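Local coordinates for GlcNAc Inducible Gene 2, GIG2 (Candida albicans, PDB 6AKZ), which binds iron(III) and is probably an oxygenase of the DUF1479 family, in the cupin clan, encoded by a gene inducible by N-acetylglucosamine, at residues 208-213 with 227-232. Sequence-based numbering, arbitrary orientation.
Sequences EVYKSI and DERTYS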
ATOM      1  N   GLU A 208       8.797  -4.211 -14.737  1.00 15.98           N
ATOM      2  CA  GLU A 208       8.017  -3.959 -15.913  1.00 18.27           C
ATOM      3  C   GLU A 208       6.842  -3.033 -15.674  1.00 16.58           C
ATOM      4  O   GLU A 208       6.396  -2.416 -16.625  1.00 15.77           O
ATOM      5  CB  GLU A 208       7.407  -5.223 -16.571  1.00 21.69           C
ATOM      6  CG  GLU A 208       8.346  -6.045 -17.394  1.00 30.49           C
ATOM      7  CD  GLU A 208       8.765  -5.368 -18.697  1.00 28.59           C
ATOM      8  OE1 GLU A 208       7.970  -5.170 -19.698  1.00 30.00           O
ATOM      9  OE2 GLU A 208       9.930  -5.037 -18.682  1.00 40.71           O
ATOM     10  N   VAL A 209       6.308  -2.997 -14.458  1.00 15.48           N
ATOM     11  CA  VAL A 209       5.297  -1.971 -14.051  1.00 14.36           C
ATOM     12  C   VAL A 209       5.732  -0.551 -14.458  1.00 14.81           C
ATOM     13  O   VAL A 209       4.909   0.291 -14.815  1.00 15.14           O
ATOM     14  CB  VAL A 209       5.022  -2.065 -12.531  1.00 14.53           C
ATOM     15  CG1 VAL A 209       4.085  -0.941 -12.041  1.00 13.94           C
ATOM     16  CG2 VAL A 209       4.476  -3.433 -12.185  1.00 15.69           C
ATOM     17  N   TYR A 210       7.046  -0.270 -14.336  1.00 14.29           N
ATOM     18  CA  TYR A 210       7.641   1.047 -14.551  1.00 15.27           C
ATOM     19  C   TYR A 210       8.346   1.190 -15.932  1.00 18.47           C
ATOM     20  O   TYR A 210       9.032   2.178 -16.178  1.00 17.51           O
ATOM     21  CB  TYR A 210       8.617   1.340 -13.404  1.00 14.80           C
ATOM     22  CG  TYR A 210       7.967   1.160 -12.042  1.00 13.90           C
ATOM     23  CD1 TYR A 210       7.059   2.091 -11.554  1.00 14.43           C
ATOM     24  CD2 TYR A 210       8.192   0.034 -11.254  1.00 12.51           C
ATOM     25  CE1 TYR A 210       6.481   1.910 -10.354  1.00 13.24           C
ATOM     26  CE2 TYR A 210       7.634  -0.099 -10.035  1.00 13.17           C
ATOM     27  CZ  TYR A 210       6.753   0.829  -9.607  1.00 12.37           C
ATOM     28  OH  TYR A 210       6.135   0.631  -8.433  1.00 12.86           O
ATOM     29  N   LYS A 211       8.048   0.315 -16.876  1.00 19.48           N
ATOM     30  CA  LYS A 211       8.647   0.370 -18.197  1.00 22.80           C
ATOM     31  C   LYS A 211       8.595   1.750 -18.867  1.00 19.71           C
ATOM     32  O   LYS A 211       9.580   2.178 -19.410  1.00 18.34           O
ATOM     33  CB  LYS A 211       7.927  -0.623 -19.090  1.00 27.49           C
ATOM     34  CG  LYS A 211       8.580  -0.818 -20.456  1.00 36.16           C
ATOM     35  CD  LYS A 211       8.184  -2.204 -20.973  1.00 42.24           C
ATOM     36  CE  LYS A 211       9.002  -2.651 -22.157  1.00 49.77           C
ATOM     37  NZ  LYS A 211       8.522  -1.896 -23.355  1.00 51.98           N
ATOM     38  N   SER A 212       7.452   2.432 -18.816  1.00 20.74           N
ATOM     39  CA  SER A 212       7.270   3.753 -19.456  1.00 20.59           C
ATOM     40  C   SER A 212       8.277   4.756 -18.913  1.00 18.86           C
ATOM     41  O   SER A 212       8.825   5.536 -19.666  1.00 18.97           O
ATOM     42  CB  SER A 212       5.856   4.293 -19.229  1.00 25.60           C
ATOM     43  OG  SER A 212       4.898   3.616 -20.036  1.00 31.95           O
ATOM     44  N   ILE A 213       8.590   4.653 -17.627  1.00 15.52           N
ATOM     45  CA  ILE A 213       9.584   5.531 -17.037  1.00 16.69           C
ATOM     46  C   ILE A 213      10.998   5.186 -17.562  1.00 18.37           C
ATOM     47  O   ILE A 213      11.763   6.071 -17.917  1.00 20.92           O
ATOM     48  CB  ILE A 213       9.505   5.427 -15.529  1.00 16.52           C
ATOM     49  CG1 ILE A 213       8.115   5.892 -15.036  1.00 15.40           C
ATOM     50  CG2 ILE A 213      10.674   6.133 -14.860  1.00 18.97           C
ATOM     51  CD1 ILE A 213       7.934   5.651 -13.551  1.00 17.48           C
ATOM     52  N   ASP A 227      -1.709  -5.295 -15.019  1.00 13.72           N
ATOM     53  CA  ASP A 227      -1.313  -6.499 -15.767  1.00 16.48           C
ATOM     54  C   ASP A 227       0.001  -7.109 -15.330  1.00 16.69           C
ATOM     55  O   ASP A 227       0.080  -8.327 -15.130  1.00 18.48           O
ATOM     56  CB  ASP A 227      -1.250  -6.189 -17.269  1.00 16.56           C
ATOM     57  CG  ASP A 227      -2.573  -5.753 -17.862  1.00 19.04           C
ATOM     58  OD1 ASP A 227      -3.212  -4.780 -17.398  1.00 16.06           O
ATOM     59  OD2 ASP A 227      -2.983  -6.366 -18.890  1.00 20.37           O
ATOM     60  N   GLU A 228       1.033  -6.298 -15.170  1.00 15.44           N
ATOM     61  CA  GLU A 228       2.348  -6.779 -14.800  1.00 15.76           C
ATOM     62  C   GLU A 228       2.441  -6.890 -13.269  1.00 13.63           C
ATOM     63  O   GLU A 228       3.000  -7.857 -12.749  1.00 13.60           O
ATOM     64  CB  GLU A 228       3.462  -5.837 -15.304  1.00 18.14           C
ATOM     65  CG  GLU A 228       3.582  -5.798 -16.807  1.00 20.26           C
ATOM     66  CD  GLU A 228       2.552  -4.919 -17.445  1.00 22.09           C
ATOM     67  OE1 GLU A 228       2.039  -3.981 -16.789  1.00 28.45           O
ATOM     68  OE2 GLU A 228       2.275  -5.125 -18.631  1.00 28.00           O
ATOM     69  N   ARG A 229       1.888  -5.906 -12.544  1.00 12.73           N
ATOM     70  CA  ARG A 229       2.014  -5.935 -11.075  1.00 12.67           C
ATOM     71  C   ARG A 229       1.431  -7.139 -10.363  1.00 12.39           C
ATOM     72  O   ARG A 229       1.893  -7.520  -9.291  1.00 12.98           O
ATOM     73  CB  ARG A 229       1.419  -4.636 -10.500  1.00 13.30           C
ATOM     74  CG  ARG A 229       2.141  -4.257  -9.218  1.00 12.35           C
ATOM     75  CD  ARG A 229       1.741  -2.878  -8.797  1.00 14.02           C
ATOM     76  NE  ARG A 229       2.545  -2.470  -7.656  1.00 13.00           N
ATOM     77  CZ  ARG A 229       2.986  -1.223  -7.452  1.00 13.04           C
ATOM     78  NH1 ARG A 229       2.648  -0.218  -8.298  1.00 13.04           N
ATOM     79  NH2 ARG A 229       3.725  -0.971  -6.403  1.00 13.02           N
ATOM     80  N   THR A 230       0.380  -7.703 -10.985  1.00 14.35           N
ATOM     81  CA  THR A 230      -0.261  -8.991 -10.604  1.00 14.59           C
ATOM     82  C   THR A 230       0.773 -10.107 -10.375  1.00 16.20           C
ATOM     83  O   THR A 230       0.579 -10.972  -9.523  1.00 13.40           O
ATOM     84  CB  THR A 230      -1.397  -9.308 -11.636  1.00 15.60           C
ATOM     85  OG1 THR A 230      -2.476  -8.349 -11.454  1.00 14.86           O
ATOM     86  CG2 THR A 230      -2.016 -10.691 -11.437  1.00 15.29           C
ATOM     87  N   TYR A 231       1.877 -10.061 -11.101  1.00 15.45           N
ATOM     88  CA  TYR A 231       2.866 -11.097 -11.062  1.00 16.43           C
ATOM     89  C   TYR A 231       4.203 -10.642 -10.437  1.00 17.74           C
ATOM     90  O   TYR A 231       5.200 -11.313 -10.558  1.00 17.52           O
ATOM     91  CB  TYR A 231       3.114 -11.586 -12.490  1.00 15.93           C
ATOM     92  CG  TYR A 231       1.869 -12.143 -13.106  1.00 14.57           C
ATOM     93  CD1 TYR A 231       1.482 -13.469 -12.856  1.00 18.12           C
ATOM     94  CD2 TYR A 231       1.049 -11.355 -13.931  1.00 14.59           C
ATOM     95  CE1 TYR A 231       0.315 -14.009 -13.408  1.00 16.67           C
ATOM     96  CE2 TYR A 231      -0.125 -11.898 -14.495  1.00 15.79           C
ATOM     97  CZ  TYR A 231      -0.470 -13.249 -14.204  1.00 15.11           C
ATOM     98  OH  TYR A 231      -1.646 -13.828 -14.718  1.00 15.87           O
ATOM     99  N   SER A 232       4.200  -9.468  -9.819  1.00 17.72           N
ATOM    100  CA  SER A 232       5.401  -8.934  -9.219  1.00 16.96           C
ATOM    101  C   SER A 232       5.655  -9.681  -7.892  1.00 16.77           C
ATOM    102  O   SER A 232       4.760  -9.972  -7.135  1.00 16.64           O
ATOM    103  CB  SER A 232       5.271  -7.417  -8.973  1.00 19.22           C
ATOM    104  OG  SER A 232       4.251  -7.114  -8.010  1.00 20.48           O
TER
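Val209 and Glu228 mark the closest backbone approach, their CA atoms 5.7 Å apart, where the type I turn from Glu208 to Lys211 faces a helically coiled loop; no hydrogen bond joins the two segments. Val209 shows how one branched side chain can serve two surfaces. Its CG2 presses on the start of Arg229, 3.6 Å from the backbone N and 3.7 Å from CB. CG1, anti to the backbone N (chi1 175°), lies over the centre of the Tyr210 ring on one face, 3.9 Å above its plane. Beside this, Glu208 CB meets Glu228 CG at 3.9 Å; the contact is aliphatic, and the carboxylates stay apart, with OE1 of Glu208 5.8 Å from OE2 of Glu228.

Arg229 runs extended from CG to NE past the valine, and NH2 of its guanidinium lies 3.5 Å from Tyr210 OH; the guanidinium plane is turned 73° from the ring. Both polar ends have Asp352 as a partner: it forms a salt bridge with Arg229 NH2 through OD1 and is hydrogen-bonded to Tyr210 OH through OD2. This probably offsets the charge of the buried arginine, whose side chain is about 9 Å from that of the iron ligand Asp194. Helix 278-287 packs on Tyr210 through Met282 and Met286, helix 204-208 touches Glu228 through Met205, and Asp352 follows strand 346-350 of the main sheet.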